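Local coordinates for protein effector EagT6 (PDB 1TU1) that is essential for delivery of the toxin Tse6 to target cells, acting as a homodimer in the loading of Tse6 onto VgrG1a, at residues A86-Y91 with R103-E108; R36-V41 with T116-T121. All coordinates share one frame; numbering follows the deposited sequence. Where two conformers were deposited one is given.

Contact 1. Residues A86-Y91 with R103-E108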
ATOM      1  N   ALA A  86     -17.985   2.661 -12.698  1.00 23.51           N
ATOM      2  CA  ALA A  86     -17.197   3.567 -11.901  1.00 23.64           C
ATOM      3  C   ALA A  86     -17.955   4.861 -11.640  1.00 24.65           C
ATOM      4  O   ALA A  86     -18.813   5.251 -12.415  1.00 23.39           O
ATOM      5  CB  ALA A  86     -15.887   3.846 -12.630  1.00 23.20           C
ATOM      6  N   VAL A  87     -17.648   5.501 -10.525  1.00 25.54           N
ATOM      7  CA  VAL A  87     -18.162   6.828 -10.223  1.00 26.30           C
ATOM      8  C   VAL A  87     -16.987   7.739  -9.836  1.00 27.30           C
ATOM      9  O   VAL A  87     -16.187   7.380  -8.962  1.00 26.21           O
ATOM     10  CB  VAL A  87     -19.172   6.784  -9.085  1.00 26.54           C
ATOM     11  CG1 VAL A  87     -19.636   8.211  -8.684  1.00 26.24           C
ATOM     12  CG2 VAL A  87     -20.378   5.915  -9.462  1.00 27.88           C
ATOM     13  N   LEU A  88     -16.886   8.892 -10.500  1.00 27.61           N
ATOM     14  CA  LEU A  88     -16.008   9.994 -10.079  1.00 28.45           C
ATOM     15  C   LEU A  88     -16.778  11.022  -9.264  1.00 29.54           C
ATOM     16  O   LEU A  88     -17.840  11.538  -9.705  1.00 29.40           O
ATOM     17  CB  LEU A  88     -15.340  10.656 -11.291  1.00 28.78           C
ATOM     18  CG  LEU A  88     -14.608  11.997 -11.076  1.00 29.87           C
ATOM     19  CD1 LEU A  88     -13.471  11.852 -10.090  1.00 29.60           C
ATOM     20  CD2 LEU A  88     -14.057  12.498 -12.383  1.00 31.49           C
ATOM     21  N   LEU A  89     -16.262  11.314  -8.071  1.00 29.19           N
ATOM     22  CA  LEU A  89     -16.784  12.356  -7.216  1.00 30.79           C
ATOM     23  C   LEU A  89     -15.725  13.423  -7.005  1.00 32.56           C
ATOM     24  O   LEU A  89     -14.673  13.136  -6.401  1.00 32.89           O
ATOM     25  CB  LEU A  89     -17.142  11.816  -5.848  1.00 30.51           C
ATOM     26  CG  LEU A  89     -18.222  10.748  -5.763  1.00 31.76           C
ATOM     27  CD1 LEU A  89     -18.319  10.327  -4.329  1.00 31.36           C
ATOM     28  CD2 LEU A  89     -19.577  11.281  -6.281  1.00 31.98           C
ATOM     29  N   ASP A  90     -16.000  14.632  -7.501  1.00 33.43           N
ATOM     30  CA  ASP A  90     -15.192  15.811  -7.216  1.00 34.39           C
ATOM     31  C   ASP A  90     -15.807  16.516  -6.047  1.00 34.76           C
ATOM     32  O   ASP A  90     -16.964  16.936  -6.102  1.00 33.86           O
ATOM     33  CB  ASP A  90     -15.148  16.744  -8.408  1.00 35.38           C
ATOM     34  CG  ASP A  90     -14.464  16.123  -9.582  1.00 36.70           C
ATOM     35  OD1 ASP A  90     -13.596  15.242  -9.363  1.00 38.31           O
ATOM     36  OD2 ASP A  90     -14.724  16.417 -10.762  1.00 39.13           O
ATOM     37  N   TYR A  91     -15.057  16.603  -4.955  1.00 34.97           N
ATOM     38  CA  TYR A  91     -15.556  17.257  -3.765  1.00 35.27           C
ATOM     39  C   TYR A  91     -14.467  17.923  -2.944  1.00 36.24           C
ATOM     40  O   TYR A  91     -13.281  17.655  -3.129  1.00 36.23           O
ATOM     41  CB  TYR A  91     -16.354  16.297  -2.909  1.00 34.61           C
ATOM     42  CG  TYR A  91     -15.626  15.110  -2.272  1.00 35.76           C
ATOM     43  CD1 TYR A  91     -15.143  15.181  -0.960  1.00 34.23           C
ATOM     44  CD2 TYR A  91     -15.531  13.883  -2.938  1.00 35.56           C
ATOM     45  CE1 TYR A  91     -14.535  14.095  -0.356  1.00 34.33           C
ATOM     46  CE2 TYR A  91     -14.926  12.787  -2.349  1.00 34.13           C
ATOM     47  CZ  TYR A  91     -14.430  12.887  -1.063  1.00 35.48           C
ATOM     48  OH  TYR A  91     -13.839  11.795  -0.468  1.00 33.56           O
ATOM     49  N   ARG A 103     -10.496  14.496  -6.101  1.00 32.53           N
ATOM     50  CA  ARG A 103     -11.098  13.817  -7.234  1.00 31.83           C
ATOM     51  C   ARG A 103     -10.923  12.318  -6.977  1.00 30.33           C
ATOM     52  O   ARG A 103      -9.802  11.786  -7.082  1.00 30.22           O
ATOM     53  CB  ARG A 103     -10.438  14.250  -8.531  1.00 32.20           C
ATOM     54  CG  ARG A 103     -10.393  15.793  -8.695  1.00 35.70           C
ATOM     55  CD  ARG A 103     -10.289  16.262 -10.122  1.00 37.42           C
ATOM     56  NE  ARG A 103     -11.537  16.114 -10.856  1.00 40.30           N
ATOM     57  CZ  ARG A 103     -11.693  16.436 -12.138  1.00 44.30           C
ATOM     58  NH1 ARG A 103     -10.674  16.881 -12.854  1.00 46.73           N
ATOM     59  NH2 ARG A 103     -12.865  16.263 -12.735  1.00 45.86           N
ATOM     60  N   GLN A 104     -12.030  11.672  -6.612  1.00 27.82           N
ATOM     61  CA  GLN A 104     -12.063  10.313  -6.080  1.00 26.92           C
ATOM     62  C   GLN A 104     -12.880   9.387  -6.993  1.00 26.22           C
ATOM     63  O   GLN A 104     -14.065   9.626  -7.230  1.00 26.99           O
ATOM     64  CB  GLN A 104     -12.650  10.343  -4.678  1.00 26.60           C
ATOM     65  CG  GLN A 104     -12.461   9.080  -3.872  1.00 26.76           C
ATOM     66  CD  GLN A 104     -12.696   9.287  -2.399  1.00 27.71           C
ATOM     67  OE1 GLN A 104     -13.786   9.685  -1.983  1.00 27.83           O
ATOM     68  NE2 GLN A 104     -11.662   9.044  -1.594  1.00 26.50           N
ATOM     69  N   VAL A 105     -12.239   8.370  -7.552  1.00 24.39           N
ATOM     70  CA  VAL A 105     -12.900   7.440  -8.460  1.00 23.12           C
ATOM     71  C   VAL A 105     -13.110   6.087  -7.757  1.00 22.66           C
ATOM     72  O   VAL A 105     -12.176   5.505  -7.189  1.00 21.02           O
ATOM     73  CB  VAL A 105     -12.104   7.241  -9.723  1.00 22.91           C
ATOM     74  CG1 VAL A 105     -12.817   6.255 -10.692  1.00 23.30           C
ATOM     75  CG2 VAL A 105     -11.840   8.594 -10.441  1.00 24.72           C
ATOM     76  N   PHE A 106     -14.343   5.604  -7.778  1.00 21.50           N
ATOM     77  CA  PHE A 106     -14.656   4.293  -7.239  1.00 21.25           C
ATOM     78  C   PHE A 106     -14.869   3.389  -8.414  1.00 22.14           C
ATOM     79  O   PHE A 106     -15.683   3.704  -9.298  1.00 22.62           O
ATOM     80  CB  PHE A 106     -15.917   4.368  -6.399  1.00 21.36           C
ATOM     81  CG  PHE A 106     -15.814   5.275  -5.229  1.00 22.05           C
ATOM     82  CD1 PHE A 106     -15.545   4.761  -3.973  1.00 21.49           C
ATOM     83  CD2 PHE A 106     -15.984   6.647  -5.367  1.00 23.48           C
ATOM     84  CE1 PHE A 106     -15.464   5.590  -2.858  1.00 23.22           C
ATOM     85  CE2 PHE A 106     -15.907   7.499  -4.244  1.00 24.40           C
ATOM     86  CZ  PHE A 106     -15.638   6.969  -2.993  1.00 23.89           C
ATOM     87  N   ILE A 107     -14.121   2.281  -8.468  1.00 20.84           N
ATOM     88  CA  ILE A 107     -14.219   1.345  -9.575  1.00 20.75           C
ATOM     89  C   ILE A 107     -14.693   0.004  -9.042  1.00 20.26           C
ATOM     90  O   ILE A 107     -14.014  -0.641  -8.254  1.00 19.21           O
ATOM     91  CB  ILE A 107     -12.874   1.158 -10.310  1.00 20.04           C
ATOM     92  CG1 ILE A 107     -12.260   2.512 -10.692  1.00 21.05           C
ATOM     93  CG2 ILE A 107     -13.067   0.239 -11.537  1.00 19.32           C
ATOM     94  CD1 ILE A 107     -10.894   2.399 -11.321  1.00 22.19           C
ATOM     95  N   GLU A 108     -15.879  -0.407  -9.475  1.00 21.28           N
ATOM     96  CA  GLU A 108     -16.437  -1.681  -9.058  1.00 20.03           C
ATOM     97  C   GLU A 108     -15.511  -2.815  -9.490  1.00 19.85           C
ATOM     98  O   GLU A 108     -15.199  -2.945 -10.642  1.00 19.71           O
ATOM     99  CB  GLU A 108     -17.818  -1.937  -9.678  1.00 19.96           C
ATOM    100  CG  GLU A 108     -18.477  -3.114  -8.972  1.00 19.56           C
ATOM    101  CD  GLU A 108     -19.864  -3.485  -9.503  1.00 19.63           C
ATOM    102  OE1 GLU A 108     -20.196  -3.177 -10.679  1.00 21.31           O
ATOM    103  OE2 GLU A 108     -20.583  -4.101  -8.700  1.00 21.60           O
TER

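Contact 2. Residues R36-V41 with T116-T121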
ATOM      1  N   ARG A  36       1.640  23.351  -4.854  1.00 36.24           N
ATOM      2  CA  ARG A  36       2.255  22.409  -3.925  1.00 35.94           C
ATOM      3  C   ARG A  36       2.128  20.951  -4.408  1.00 34.01           C
ATOM      4  O   ARG A  36       1.398  20.635  -5.357  1.00 32.61           O
ATOM      5  CB  ARG A  36       1.649  22.538  -2.524  0.51 36.49           C
ATOM      6  CG  ARG A  36       1.565  23.960  -1.970  0.51 39.38           C
ATOM      7  CD  ARG A  36       2.883  24.726  -1.942  0.51 42.91           C
ATOM      8  NE  ARG A  36       2.800  25.929  -1.104  0.51 45.89           N
ATOM      9  CZ  ARG A  36       3.769  26.838  -0.979  0.51 48.82           C
ATOM     10  NH1 ARG A  36       4.927  26.696  -1.615  0.51 50.18           N
ATOM     11  NH2 ARG A  36       3.585  27.893  -0.195  0.51 50.25           N
ATOM     12  N   GLU A  37       2.889  20.082  -3.760  1.00 31.02           N
ATOM     13  CA  GLU A  37       2.850  18.661  -4.042  1.00 29.51           C
ATOM     14  C   GLU A  37       1.449  18.132  -3.764  1.00 27.08           C
ATOM     15  O   GLU A  37       0.858  18.459  -2.768  1.00 26.18           O
ATOM     16  CB  GLU A  37       3.853  17.933  -3.146  1.00 29.43           C
ATOM     17  CG  GLU A  37       4.100  16.486  -3.506  1.00 29.42           C
ATOM     18  CD  GLU A  37       5.296  15.904  -2.766  1.00 29.27           C
ATOM     19  OE1 GLU A  37       5.108  15.485  -1.623  1.00 26.75           O
ATOM     20  OE2 GLU A  37       6.401  15.847  -3.337  1.00 31.54           O
ATOM     21  N   ALA A  38       0.934  17.325  -4.670  1.00 26.35           N
ATOM     22  CA  ALA A  38      -0.343  16.610  -4.469  1.00 25.69           C
ATOM     23  C   ALA A  38      -0.089  15.119  -4.254  1.00 24.93           C
ATOM     24  O   ALA A  38       1.020  14.636  -4.438  1.00 24.48           O
ATOM     25  CB  ALA A  38      -1.207  16.791  -5.696  1.00 25.32           C
ATOM     26  N   SER A  39      -1.130  14.397  -3.854  1.00 24.20           N
ATOM     27  CA  SER A  39      -1.025  12.948  -3.715  1.00 24.02           C
ATOM     28  C   SER A  39      -2.078  12.244  -4.559  1.00 23.48           C
ATOM     29  O   SER A  39      -3.199  12.745  -4.714  1.00 23.85           O
ATOM     30  CB  SER A  39      -1.117  12.526  -2.262  1.00 22.68           C
ATOM     31  OG  SER A  39      -2.389  12.715  -1.698  1.00 23.96           O
ATOM     32  N   PHE A  40      -1.703  11.084  -5.078  1.00 23.30           N
ATOM     33  CA  PHE A  40      -2.601  10.202  -5.831  1.00 22.40           C
ATOM     34  C   PHE A  40      -2.453   8.844  -5.161  1.00 22.23           C
ATOM     35  O   PHE A  40      -1.363   8.254  -5.182  1.00 21.43           O
ATOM     36  CB  PHE A  40      -2.187  10.135  -7.279  1.00 21.98           C
ATOM     37  CG  PHE A  40      -2.998   9.182  -8.114  1.00 21.99           C
ATOM     38  CD1 PHE A  40      -4.338   9.430  -8.358  1.00 23.05           C
ATOM     39  CD2 PHE A  40      -2.421   8.001  -8.612  1.00 23.34           C
ATOM     40  CE1 PHE A  40      -5.100   8.552  -9.152  1.00 24.41           C
ATOM     41  CE2 PHE A  40      -3.173   7.099  -9.398  1.00 24.37           C
ATOM     42  CZ  PHE A  40      -4.519   7.371  -9.655  1.00 21.94           C
ATOM     43  N   VAL A  41      -3.546   8.368  -4.571  1.00 20.90           N
ATOM     44  CA  VAL A  41      -3.528   7.208  -3.697  1.00 21.24           C
ATOM     45  C   VAL A  41      -4.563   6.167  -4.188  1.00 20.93           C
ATOM     46  O   VAL A  41      -5.700   6.513  -4.495  1.00 19.64           O
ATOM     47  CB  VAL A  41      -3.840   7.623  -2.264  1.00 21.02           C
ATOM     48  CG1 VAL A  41      -4.098   6.430  -1.375  1.00 22.20           C
ATOM     49  CG2 VAL A  41      -2.727   8.501  -1.693  1.00 22.40           C
ATOM     50  N   THR A 116      -9.350   5.335  -6.418  1.00 19.93           N
ATOM     51  CA  THR A 116      -8.196   6.247  -6.625  1.00 20.47           C
ATOM     52  C   THR A 116      -8.595   7.630  -6.154  1.00 22.02           C
ATOM     53  O   THR A 116      -9.756   8.056  -6.326  1.00 21.66           O
ATOM     54  CB  THR A 116      -7.747   6.307  -8.085  1.00 20.25           C
ATOM     55  OG1 THR A 116      -8.733   6.995  -8.876  1.00 20.34           O
ATOM     56  CG2 THR A 116      -7.622   4.910  -8.696  1.00 20.15           C
ATOM     57  N   THR A 117      -7.655   8.332  -5.508  1.00 22.69           N
ATOM     58  CA  THR A 117      -7.969   9.595  -4.886  1.00 23.05           C
ATOM     59  C   THR A 117      -6.842  10.578  -5.193  1.00 24.21           C
ATOM     60  O   THR A 117      -5.690  10.333  -4.819  1.00 23.57           O
ATOM     61  CB  THR A 117      -8.117   9.439  -3.383  1.00 23.81           C
ATOM     62  OG1 THR A 117      -9.126   8.467  -3.041  1.00 23.01           O
ATOM     63  CG2 THR A 117      -8.607  10.755  -2.750  1.00 24.59           C
ATOM     64  N   LEU A 118      -7.157  11.651  -5.909  1.00 25.03           N
ATOM     65  CA  LEU A 118      -6.241  12.796  -6.035  1.00 25.40           C
ATOM     66  C   LEU A 118      -6.598  13.790  -4.936  1.00 26.42           C
ATOM     67  O   LEU A 118      -7.756  14.189  -4.808  1.00 26.06           O
ATOM     68  CB  LEU A 118      -6.391  13.459  -7.398  1.00 25.85           C
ATOM     69  CG  LEU A 118      -5.528  14.728  -7.641  1.00 25.01           C
ATOM     70  CD1 LEU A 118      -4.085  14.346  -7.858  1.00 24.88           C
ATOM     71  CD2 LEU A 118      -6.049  15.475  -8.845  1.00 26.58           C
ATOM     72  N   THR A 119      -5.608  14.201  -4.150  1.00 26.91           N
ATOM     73  CA  THR A 119      -5.812  15.171  -3.120  1.00 27.62           C
ATOM     74  C   THR A 119      -4.919  16.373  -3.367  1.00 28.98           C
ATOM     75  O   THR A 119      -3.705  16.243  -3.501  1.00 28.23           O
ATOM     76  CB  THR A 119      -5.488  14.582  -1.769  1.00 27.84           C
ATOM     77  OG1 THR A 119      -6.315  13.445  -1.518  1.00 28.02           O
ATOM     78  CG2 THR A 119      -5.845  15.571  -0.655  1.00 28.88           C
ATOM     79  N   THR A 120      -5.536  17.542  -3.417  1.00 30.60           N
ATOM     80  CA  THR A 120      -4.824  18.794  -3.646  1.00 32.74           C
ATOM     81  C   THR A 120      -5.612  19.896  -2.946  1.00 33.64           C
ATOM     82  O   THR A 120      -6.487  19.604  -2.145  1.00 33.20           O
ATOM     83  CB  THR A 120      -4.674  19.022  -5.151  1.00 33.18           C
ATOM     84  OG1 THR A 120      -3.790  20.114  -5.399  1.00 36.83           O
ATOM     85  CG2 THR A 120      -6.002  19.458  -5.789  1.00 33.71           C
ATOM     86  N   THR A 121      -5.265  21.155  -3.191  1.00 35.33           N
ATOM     87  CA  THR A 121      -6.076  22.281  -2.712  1.00 36.22           C
ATOM     88  C   THR A 121      -6.873  22.787  -3.898  1.00 36.43           C
ATOM     89  O   THR A 121      -6.504  22.526  -5.028  1.00 36.46           O
ATOM     90  CB  THR A 121      -5.190  23.446  -2.208  1.00 36.17           C
ATOM     91  OG1 THR A 121      -4.303  23.843  -3.252  1.00 35.53           O
ATOM     92  CG2 THR A 121      -4.276  23.011  -1.075  1.00 37.88           C
TER
HETATM   93  O   HOH W   1      -4.736  11.407  -2.228  1.00 22.59           O
HETATM   94  O   HOH W   2      -7.816   6.114  -2.611  1.00 24.42           O

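Contact 1. Residues A86-Y91 with R103-E108
Strands 84-95 and 98-107 form a beta hairpin inside the antiparallel sheet, with strands 113-120 and 72-81 on its flanks, and this contact is a regular antiparallel piece of it. Val-87 with Phe-106 and Leu-89 with Gln-104 are the hydrogen-bonded pairs; the bond from Leu-89 N to Gln-104 O is 2.9 Å long and almost straight (174°). Between and beyond them lie the non-hydrogen-bonded pairs Ala-86/Ile-107, Leu-88/Val-105 and Asp-90/Arg-103, whose side chains share the face covered by helix 125-137. There Arg-103, bent at chi3, carries its guanidinium across to the neighbouring strand and takes the Asp-90 carboxylate side-on, one nitrogen to each oxygen. Arg-103 NE reaches Asp-90 OD1 at 2.7 Å with the oxygen in the guanidinium plane, while Arg-103 NH2 reaches Asp-90 OD2 at 2.7 Å along a more bent line. The two planes stand 60° apart, and both oxygens are met from above the carboxylate plane. The pair is buried: Trp-77 NE1 also donates to Asp-90 OD2, and Glu-129 holds the remaining NH1 of Arg-103, so two acids would offset its charge. Next to it, Leu-88 CD1 lies 3.7 Å from Val-105 CG2. On the face of Val-87, Leu-89, Gln-104 and Phe-106, Leu-89 CD1 comes within 3.7 Å of Phe-106 CE2, and both residues pack on helix 53-67. Tyr-91, with its ring in the crowded position between backbone N and carbonyl carbon (chi1 65°), reaches across so that Tyr-91 OH donates to Gln-104 OE1 at 2.6 Å, from above the amide plane; Gln-104 NE2 is taken by Thr-117. Antiparallel pairing with helices packed on both faces places the hairpin in an alpha/beta/alpha sandwich, consistent with DcrB's place among the Mog1p/PsbP-like families.

Contact 2. Residues R36-V41 with T116-T121
Two strands far apart in sequence, 38-45 and 113-120, run side by side as neighbours in the antiparallel sheet, and the two faces of this pairing differ sharply. Ser-39/Thr-119 and Val-41/Thr-117 are the hydrogen-bonded pairs. Thr-119 N meets Ser-39 O at 2.9 Å, nearly along the C=O axis, whereas the return bond from Ser-39 N to Thr-119 O is longer at 3.2 Å. Phe-40/Leu-118 is the non-hydrogen-bonded pair between them, and its side chains go to the packed face. Phe-40 has CG anti to its backbone N (chi1 176°), which lays the ring alongside Thr-116, both side chains pointing the same way; Phe-40 CE1 touches Thr-116 CB at 3.6 Å. Phe-40 also packs on Phe-27 and Leu-29 of the next strand and on Leu-13 of the second subunit, so it takes part in packing between the subunits. Leu-118 packs on Trp-132 of helix 125-137, with Leu-118 CD1 still 3.6 Å from Ser-39 O. Further along, Ala-38 CB rests 3.4 Å from Thr-119 O, and both Ala-38 and Thr-120 lean on His-128 of that helix. The other face, carrying Ser-39, Val-41, Thr-117 and Thr-119, is partly exposed and wetter. Few side chains touch directly across it, and two ordered waters bridge the strands. Thr-117 OG1, anti to its carbonyl carbon, is hydrogen-bonded to Gln-104 NE2 and to a water that donates to Val-41 O, tying the side chain to both neighbouring strands. A second water sits between Ser-39 and Thr-119, donating to Thr-117 O and hydrogen-bonded at 2.7 Å to both Ser-39 OG and Thr-119 OG1.

How the contacts relate
The two contacts lie in one antiparallel sheet, their centres about 14 Å apart, and meet where strand 98-107 runs beside strand 113-120. Val-105 N and Thr-116 O, 2.8 Å apart, and Arg-103 O and Leu-118 N, 2.9 Å apart, probably hydrogen-bond, so the four strands run without a break in the order 38-45, 113-120, 98-107, 84-95. Along the chain contact 1 is nested inside contact 2: contact 1 joins strands next to each other in the chain, while 36-41 pairs with 116-121 across some 75 residues. Helix 125-137 backs both contacts on one face. The sheet thus carries the fold from its hairpin out to a residue, Phe-40, that touches the second subunit of the homodimer.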